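Local atomic coordinates of putative dehydrogenase (Pseudomonas fluorescens, PDB entry 6UUG), a protein that serves as the flavin-dependent methanesulfinate monooxygenase MsuC, the oxygenase of a two-component system in bacterial sulfur assimilation. Residues N141-K153 / A179-I192. Sequence-based numbering, arbitrary orientation.
Sequences NALNPLDTRTVVK and ASAVDESNGGKLLI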
ATOM      1  N   ASN A 141      -6.093  -1.231  37.032  1.00 37.91           N
ATOM      2  CA  ASN A 141      -6.623  -2.403  36.347  1.00 36.78           C
ATOM      3  C   ASN A 141      -5.913  -3.663  36.813  1.00 43.45           C
ATOM      4  O   ASN A 141      -4.679  -3.705  36.861  1.00 46.54           O
ATOM      5  CB  ASN A 141      -6.462  -2.283  34.833  1.00 39.85           C
ATOM      6  CG  ASN A 141      -6.836  -3.563  34.113  1.00 46.31           C
ATOM      7  OD1 ASN A 141      -7.977  -4.003  34.173  1.00 38.39           O
ATOM      8  ND2 ASN A 141      -5.867  -4.174  33.432  1.00 51.31           N
ATOM      9  N   ALA A 142      -6.698  -4.688  37.137  1.00 41.33           N
ATOM     10  CA  ALA A 142      -6.206  -6.037  37.391  1.00 48.33           C
ATOM     11  C   ALA A 142      -7.168  -7.052  36.799  1.00 48.01           C
ATOM     12  O   ALA A 142      -7.345  -8.148  37.342  1.00 48.83           O
ATOM     13  CB  ALA A 142      -6.013  -6.294  38.888  1.00 45.08           C
ATOM     14  N   LEU A 143      -7.823  -6.682  35.703  1.00 49.82           N
ATOM     15  CA  LEU A 143      -8.813  -7.512  35.036  1.00 48.74           C
ATOM     16  C   LEU A 143      -8.190  -8.024  33.747  1.00 59.02           C
ATOM     17  O   LEU A 143      -7.836  -7.231  32.869  1.00 56.70           O
ATOM     18  CB  LEU A 143     -10.094  -6.714  34.771  1.00 50.86           C
ATOM     19  CG  LEU A 143     -11.115  -7.175  33.719  1.00 54.46           C
ATOM     20  CD1 LEU A 143     -11.625  -8.566  34.010  1.00 58.40           C
ATOM     21  CD2 LEU A 143     -12.280  -6.199  33.628  1.00 47.63           C
ATOM     22  N   ASN A 144      -8.017  -9.340  33.655  1.00 60.23           N
ATOM     23  CA  ASN A 144      -7.470  -9.976  32.459  1.00 58.54           C
ATOM     24  C   ASN A 144      -8.300 -11.226  32.213  1.00 66.15           C
ATOM     25  O   ASN A 144      -8.079 -12.263  32.861  1.00 68.22           O
ATOM     26  CB  ASN A 144      -5.987 -10.312  32.616  1.00 68.41           C
ATOM     27  CG  ASN A 144      -5.298 -10.579  31.281  1.00 70.81           C
ATOM     28  OD1 ASN A 144      -5.950 -10.766  30.251  1.00 68.67           O
ATOM     29  ND2 ASN A 144      -3.970 -10.600  31.298  1.00 65.46           N
ATOM     30  N   PRO A 145      -9.279 -11.163  31.310  1.00 67.81           N
ATOM     31  CA  PRO A 145     -10.085 -12.360  31.016  1.00 71.86           C
ATOM     32  C   PRO A 145      -9.277 -13.502  30.426  1.00 72.98           C
ATOM     33  O   PRO A 145      -9.701 -14.660  30.529  1.00 77.28           O
ATOM     34  CB  PRO A 145     -11.133 -11.840  30.022  1.00 70.79           C
ATOM     35  CG  PRO A 145     -10.499 -10.632  29.398  1.00 66.54           C
ATOM     36  CD  PRO A 145      -9.679 -10.005  30.491  1.00 69.08           C
ATOM     37  N   LEU A 146      -8.128 -13.217  29.816  1.00 72.52           N
ATOM     38  CA  LEU A 146      -7.274 -14.234  29.221  1.00 74.39           C
ATOM     39  C   LEU A 146      -6.146 -14.664  30.154  1.00 75.65           C
ATOM     40  O   LEU A 146      -5.117 -15.163  29.685  1.00 75.44           O
ATOM     41  CB  LEU A 146      -6.705 -13.729  27.894  1.00 75.62           C
ATOM     42  CG  LEU A 146      -7.741 -13.240  26.877  1.00 76.14           C
ATOM     43  CD1 LEU A 146      -7.058 -12.767  25.605  1.00 76.16           C
ATOM     44  CD2 LEU A 146      -8.762 -14.326  26.571  1.00 65.10           C
ATOM     45  N   ASP A 147      -6.317 -14.467  31.463  1.00 71.95           N
ATOM     46  CA  ASP A 147      -5.336 -14.886  32.472  1.00 70.43           C
ATOM     47  C   ASP A 147      -6.131 -15.548  33.594  1.00 68.81           C
ATOM     48  O   ASP A 147      -6.545 -14.888  34.552  1.00 70.37           O
ATOM     49  CB  ASP A 147      -4.503 -13.710  32.976  1.00 71.55           C
ATOM     50  CG  ASP A 147      -3.349 -14.147  33.873  1.00 66.89           C
ATOM     51  OD1 ASP A 147      -3.406 -15.259  34.442  1.00 64.90           O
ATOM     52  OD2 ASP A 147      -2.379 -13.371  34.012  1.00 63.44           O
ATOM     53  N   THR A 148      -6.329 -16.859  33.473  1.00 65.10           N
ATOM     54  CA  THR A 148      -7.138 -17.623  34.409  1.00 64.50           C
ATOM     55  C   THR A 148      -6.326 -18.182  35.577  1.00 56.17           C
ATOM     56  O   THR A 148      -6.779 -19.124  36.238  1.00 57.45           O
ATOM     57  CB  THR A 148      -7.858 -18.755  33.671  1.00 67.08           C
ATOM     58  OG1 THR A 148      -6.888 -19.622  33.072  1.00 69.03           O
ATOM     59  CG2 THR A 148      -8.761 -18.190  32.581  1.00 69.85           C
ATOM     60  N   ARG A 149      -5.147 -17.613  35.855  1.00 54.93           N
ATOM     61  CA  ARG A 149      -4.311 -18.085  36.955  1.00 53.51           C
ATOM     62  C   ARG A 149      -4.816 -17.653  38.327  1.00 53.78           C
ATOM     63  O   ARG A 149      -4.386 -18.224  39.335  1.00 53.97           O
ATOM     64  CB  ARG A 149      -2.871 -17.598  36.781  1.00 54.64           C
ATOM     65  CG  ARG A 149      -2.092 -18.294  35.678  1.00 56.26           C
ATOM     66  CD  ARG A 149      -0.677 -17.741  35.600  1.00 56.28           C
ATOM     67  NE  ARG A 149      -0.672 -16.316  35.281  1.00 59.91           N
ATOM     68  CZ  ARG A 149       0.382 -15.519  35.430  1.00 60.13           C
ATOM     69  NH1 ARG A 149       1.525 -16.003  35.903  1.00 58.72           N
ATOM     70  NH2 ARG A 149       0.287 -14.232  35.116  1.00 59.08           N
ATOM     71  N   THR A 150      -5.692 -16.657  38.404  1.00 52.09           N
ATOM     72  CA  THR A 150      -6.276 -16.241  39.672  1.00 49.36           C
ATOM     73  C   THR A 150      -7.640 -16.900  39.836  1.00 45.84           C
ATOM     74  O   THR A 150      -8.494 -16.790  38.953  1.00 46.73           O
ATOM     75  CB  THR A 150      -6.403 -14.719  39.747  1.00 50.87           C
ATOM     76  OG1 THR A 150      -5.095 -14.140  39.705  1.00 50.90           O
ATOM     77  CG2 THR A 150      -7.073 -14.304  41.046  1.00 45.98           C
ATOM     78  N   VAL A 151      -7.831 -17.600  40.956  1.00 45.96           N
ATOM     79  CA  VAL A 151      -9.071 -18.312  41.231  1.00 43.89           C
ATOM     80  C   VAL A 151      -9.654 -17.792  42.538  1.00 46.78           C
ATOM     81  O   VAL A 151      -8.948 -17.272  43.409  1.00 50.14           O
ATOM     82  CB  VAL A 151      -8.880 -19.846  41.300  1.00 51.76           C
ATOM     83  CG1 VAL A 151      -8.139 -20.362  40.073  1.00 51.31           C
ATOM     84  CG2 VAL A 151      -8.152 -20.233  42.571  1.00 53.03           C
ATOM     85  N   VAL A 152     -10.968 -17.931  42.667  1.00 47.84           N
ATOM     86  CA  VAL A 152     -11.689 -17.476  43.849  1.00 50.48           C
ATOM     87  C   VAL A 152     -12.242 -18.695  44.574  1.00 56.39           C
ATOM     88  O   VAL A 152     -12.848 -19.575  43.952  1.00 57.94           O
ATOM     89  CB  VAL A 152     -12.806 -16.479  43.485  1.00 53.52           C
ATOM     90  CG1 VAL A 152     -13.499 -16.896  42.199  1.00 49.72           C
ATOM     91  CG2 VAL A 152     -13.812 -16.350  44.636  1.00 51.25           C
ATOM     92  N   LYS A 153     -12.007 -18.753  45.884  1.00 57.35           N
ATOM     93  CA  LYS A 153     -12.574 -19.773  46.754  1.00 60.82           C
ATOM     94  C   LYS A 153     -13.643 -19.143  47.635  1.00 60.49           C
ATOM     95  O   LYS A 153     -13.479 -18.015  48.115  1.00 57.90           O
ATOM     96  CB  LYS A 153     -11.498 -20.416  47.632  1.00 59.39           C
ATOM     97  CG  LYS A 153     -10.359 -21.066  46.863  1.00 62.76           C
ATOM     98  CD  LYS A 153     -10.839 -22.255  46.050  1.00 65.29           C
ATOM     99  CE  LYS A 153      -9.689 -22.886  45.287  1.00 71.49           C
ATOM    100  NZ  LYS A 153      -8.558 -23.224  46.193  1.00 75.30           N
ATOM    101  N   ALA A 179     -10.342  -6.252  39.935  1.00 38.79           N
ATOM    102  CA  ALA A 179      -9.638  -7.526  39.837  1.00 44.67           C
ATOM    103  C   ALA A 179     -10.605  -8.620  39.416  1.00 39.17           C
ATOM    104  O   ALA A 179     -11.767  -8.626  39.831  1.00 38.98           O
ATOM    105  CB  ALA A 179      -8.979  -7.904  41.177  1.00 41.45           C
ATOM    106  N   SER A 180     -10.126  -9.558  38.602  1.00 44.38           N
ATOM    107  CA  SER A 180     -10.939 -10.692  38.193  1.00 39.82           C
ATOM    108  C   SER A 180     -10.346 -11.995  38.717  1.00 42.45           C
ATOM    109  O   SER A 180      -9.147 -12.100  38.990  1.00 42.70           O
ATOM    110  CB  SER A 180     -11.073 -10.773  36.671  1.00 45.51           C
ATOM    111  OG  SER A 180      -9.803 -10.804  36.052  1.00 44.71           O
ATOM    112  N   ALA A 181     -11.217 -12.995  38.837  1.00 43.47           N
ATOM    113  CA  ALA A 181     -10.831 -14.340  39.233  1.00 46.48           C
ATOM    114  C   ALA A 181     -11.825 -15.309  38.613  1.00 45.80           C
ATOM    115  O   ALA A 181     -12.940 -14.929  38.259  1.00 44.52           O
ATOM    116  CB  ALA A 181     -10.800 -14.500  40.758  1.00 41.79           C
ATOM    117  N   VAL A 182     -11.411 -16.567  38.472  1.00 47.02           N
ATOM    118  CA  VAL A 182     -12.275 -17.604  37.920  1.00 50.26           C
ATOM    119  C   VAL A 182     -12.811 -18.457  39.063  1.00 55.08           C
ATOM    120  O   VAL A 182     -12.053 -18.890  39.940  1.00 50.58           O
ATOM    121  CB  VAL A 182     -11.538 -18.460  36.870  1.00 51.49           C
ATOM    122  CG1 VAL A 182     -11.234 -17.629  35.628  1.00 52.61           C
ATOM    123  CG2 VAL A 182     -10.249 -19.027  37.423  1.00 55.41           C
ATOM    124  N   ASP A 183     -14.124 -18.657  39.079  1.00 56.55           N
ATOM    125  CA  ASP A 183     -14.757 -19.613  39.978  1.00 63.54           C
ATOM    126  C   ASP A 183     -14.879 -20.930  39.229  1.00 69.47           C
ATOM    127  O   ASP A 183     -15.676 -21.050  38.294  1.00 71.90           O
ATOM    128  CB  ASP A 183     -16.122 -19.118  40.446  1.00 63.60           C
ATOM    129  CG  ASP A 183     -17.001 -20.241  40.971  1.00 73.87           C
ATOM    130  OD1 ASP A 183     -16.503 -21.063  41.772  1.00 75.76           O
ATOM    131  OD2 ASP A 183     -18.189 -20.298  40.585  1.00 71.39           O
ATOM    132  N   GLU A 184     -14.090 -21.919  39.639  1.00 73.27           N
ATOM    133  CA  GLU A 184     -14.048 -23.194  38.938  1.00 75.60           C
ATOM    134  C   GLU A 184     -15.312 -24.002  39.212  1.00 75.62           C
ATOM    135  O   GLU A 184     -15.286 -24.987  39.957  1.00 79.85           O
ATOM    136  CB  GLU A 184     -12.783 -23.950  39.338  1.00 79.34           C
ATOM    137  CG  GLU A 184     -11.565 -23.029  39.392  1.00 74.15           C
ATOM    138  CD  GLU A 184     -10.250 -23.769  39.552  1.00 84.70           C
ATOM    139  OE1 GLU A 184     -10.003 -24.723  38.784  1.00 89.60           O
ATOM    140  OE2 GLU A 184      -9.460 -23.392  40.444  1.00 79.39           O
ATOM    141  N   SER A 185     -16.424 -23.574  38.613  1.00 77.65           N
ATOM    142  CA  SER A 185     -17.711 -24.251  38.713  1.00 73.07           C
ATOM    143  C   SER A 185     -18.299 -24.352  37.314  1.00 76.01           C
ATOM    144  O   SER A 185     -18.504 -23.326  36.654  1.00 78.63           O
ATOM    145  CB  SER A 185     -18.665 -23.498  39.647  1.00 74.02           C
ATOM    146  N   ASN A 186     -18.560 -25.582  36.864  1.00 72.97           N
ATOM    147  CA  ASN A 186     -19.110 -25.852  35.531  1.00 70.41           C
ATOM    148  C   ASN A 186     -18.227 -25.268  34.429  1.00 69.26           C
ATOM    149  O   ASN A 186     -18.720 -24.708  33.447  1.00 76.77           O
ATOM    150  CB  ASN A 186     -20.549 -25.342  35.408  1.00 64.07           C
ATOM    151  N   GLY A 187     -16.907 -25.401  34.589  1.00 63.81           N
ATOM    152  CA  GLY A 187     -15.949 -24.946  33.606  1.00 62.93           C
ATOM    153  C   GLY A 187     -15.209 -23.671  33.967  1.00 73.25           C
ATOM    154  O   GLY A 187     -14.132 -23.420  33.411  1.00 73.35           O
ATOM    155  N   GLY A 188     -15.754 -22.859  34.870  1.00 76.50           N
ATOM    156  CA  GLY A 188     -15.072 -21.655  35.312  1.00 72.14           C
ATOM    157  C   GLY A 188     -15.718 -20.365  34.852  1.00 67.84           C
ATOM    158  O   GLY A 188     -15.577 -19.978  33.689  1.00 70.13           O
ATOM    159  N   LYS A 189     -16.426 -19.686  35.753  1.00 64.96           N
ATOM    160  CA  LYS A 189     -17.072 -18.414  35.451  1.00 61.12           C
ATOM    161  C   LYS A 189     -16.234 -17.261  35.989  1.00 55.75           C
ATOM    162  O   LYS A 189     -15.738 -17.316  37.116  1.00 51.95           O
ATOM    163  CB  LYS A 189     -18.477 -18.358  36.053  1.00 65.94           C
ATOM    164  N   LEU A 190     -16.082 -16.220  35.177  1.00 55.06           N
ATOM    165  CA  LEU A 190     -15.307 -15.058  35.591  1.00 57.08           C
ATOM    166  C   LEU A 190     -16.078 -14.237  36.618  1.00 52.13           C
ATOM    167  O   LEU A 190     -17.279 -14.000  36.473  1.00 55.95           O
ATOM    168  CB  LEU A 190     -14.959 -14.190  34.379  1.00 56.14           C
ATOM    169  CG  LEU A 190     -13.946 -13.065  34.615  1.00 54.96           C
ATOM    170  CD1 LEU A 190     -12.597 -13.636  35.036  1.00 56.49           C
ATOM    171  CD2 LEU A 190     -13.797 -12.193  33.371  1.00 61.98           C
ATOM    172  N   LEU A 191     -15.375 -13.803  37.662  1.00 45.47           N
ATOM    173  CA  LEU A 191     -15.942 -12.984  38.728  1.00 43.78           C
ATOM    174  C   LEU A 191     -15.111 -11.715  38.863  1.00 43.74           C
ATOM    175  O   LEU A 191     -13.880 -11.784  38.919  1.00 43.23           O
ATOM    176  CB  LEU A 191     -15.962 -13.760  40.050  1.00 45.79           C
ATOM    177  CG  LEU A 191     -16.421 -13.011  41.292  1.00 51.98           C
ATOM    178  CD1 LEU A 191     -17.901 -12.693  41.184  1.00 51.85           C
ATOM    179  CD2 LEU A 191     -16.131 -13.831  42.541  1.00 54.77           C
ATOM    180  N   ILE A 192     -15.778 -10.558  38.906  1.00 41.30           N
ATOM    181  CA  ILE A 192     -15.117  -9.257  38.958  1.00 41.66           C
ATOM    182  C   ILE A 192     -15.407  -8.605  40.306  1.00 37.35           C
ATOM    183  O   ILE A 192     -16.541  -8.645  40.788  1.00 39.05           O
ATOM    184  CB  ILE A 192     -15.593  -8.335  37.818  1.00 41.34           C
ATOM    185  CG1 ILE A 192     -15.731  -9.102  36.491  1.00 45.09           C
ATOM    186  CG2 ILE A 192     -14.650  -7.150  37.684  1.00 41.94           C
ATOM    187  CD1 ILE A 192     -14.449  -9.623  35.954  1.00 47.53           C
TER
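Val182 holds Thr150 and Val152 through two backbone hydrogen bonds: its N donates to Thr150 O at 3.0 Å, and its O accepts from Val152 N at 3.1 Å. Bonding to the residues before and after Val151 makes a single bridge between strands 151-153 and 179-183, which cross at 68° and so soon part. At the start of the loop that follows strand 139-142 the bonds are weak, Ser180 N to Ala142 O and Asn144 N to Ser180 OG; a short hydroxyl side chain suits this place, since its OG can accept from the loop NH. Farther along, Arg149 grips Asp147 side-on in a salt bridge, NE to OD1 and NH2 to OD2, while OD1 also takes Arg149 N in an Asx turn.

Beta-branched residues fill the crossing. In Val182, chi1 of -68° sets CG1 beside the backbone N, where it meets Thr148 CG2 at 4.0 Å, and CG2 packs 3.6 Å from Val151 CG1. With alanine at Val182 the backbone bonds could stay, but Val151 and Thr148 would probably lose this apolar neighbour and a gap would open. Val152 CG1 lies over the carbonyl of Val182, and its side chain crosses that of Leu191 at about a right angle, CG2 to CD2 4.0 Å. Leu143 CD1 reaches Ser180 CB and, at 3.6 Å, Ile192 CD1.

Strand 176-183 is central in a mixed sheet, parallel to 139-142 and antiparallel to 189-196. Strand 151-154 also pairs with 159-162, whose Phe161 packs on Val152, Ala181 and Leu191, joining the two sheets of a beta domain like that of acyl-CoA dehydrogenases; helix 100-119 touches Asn141.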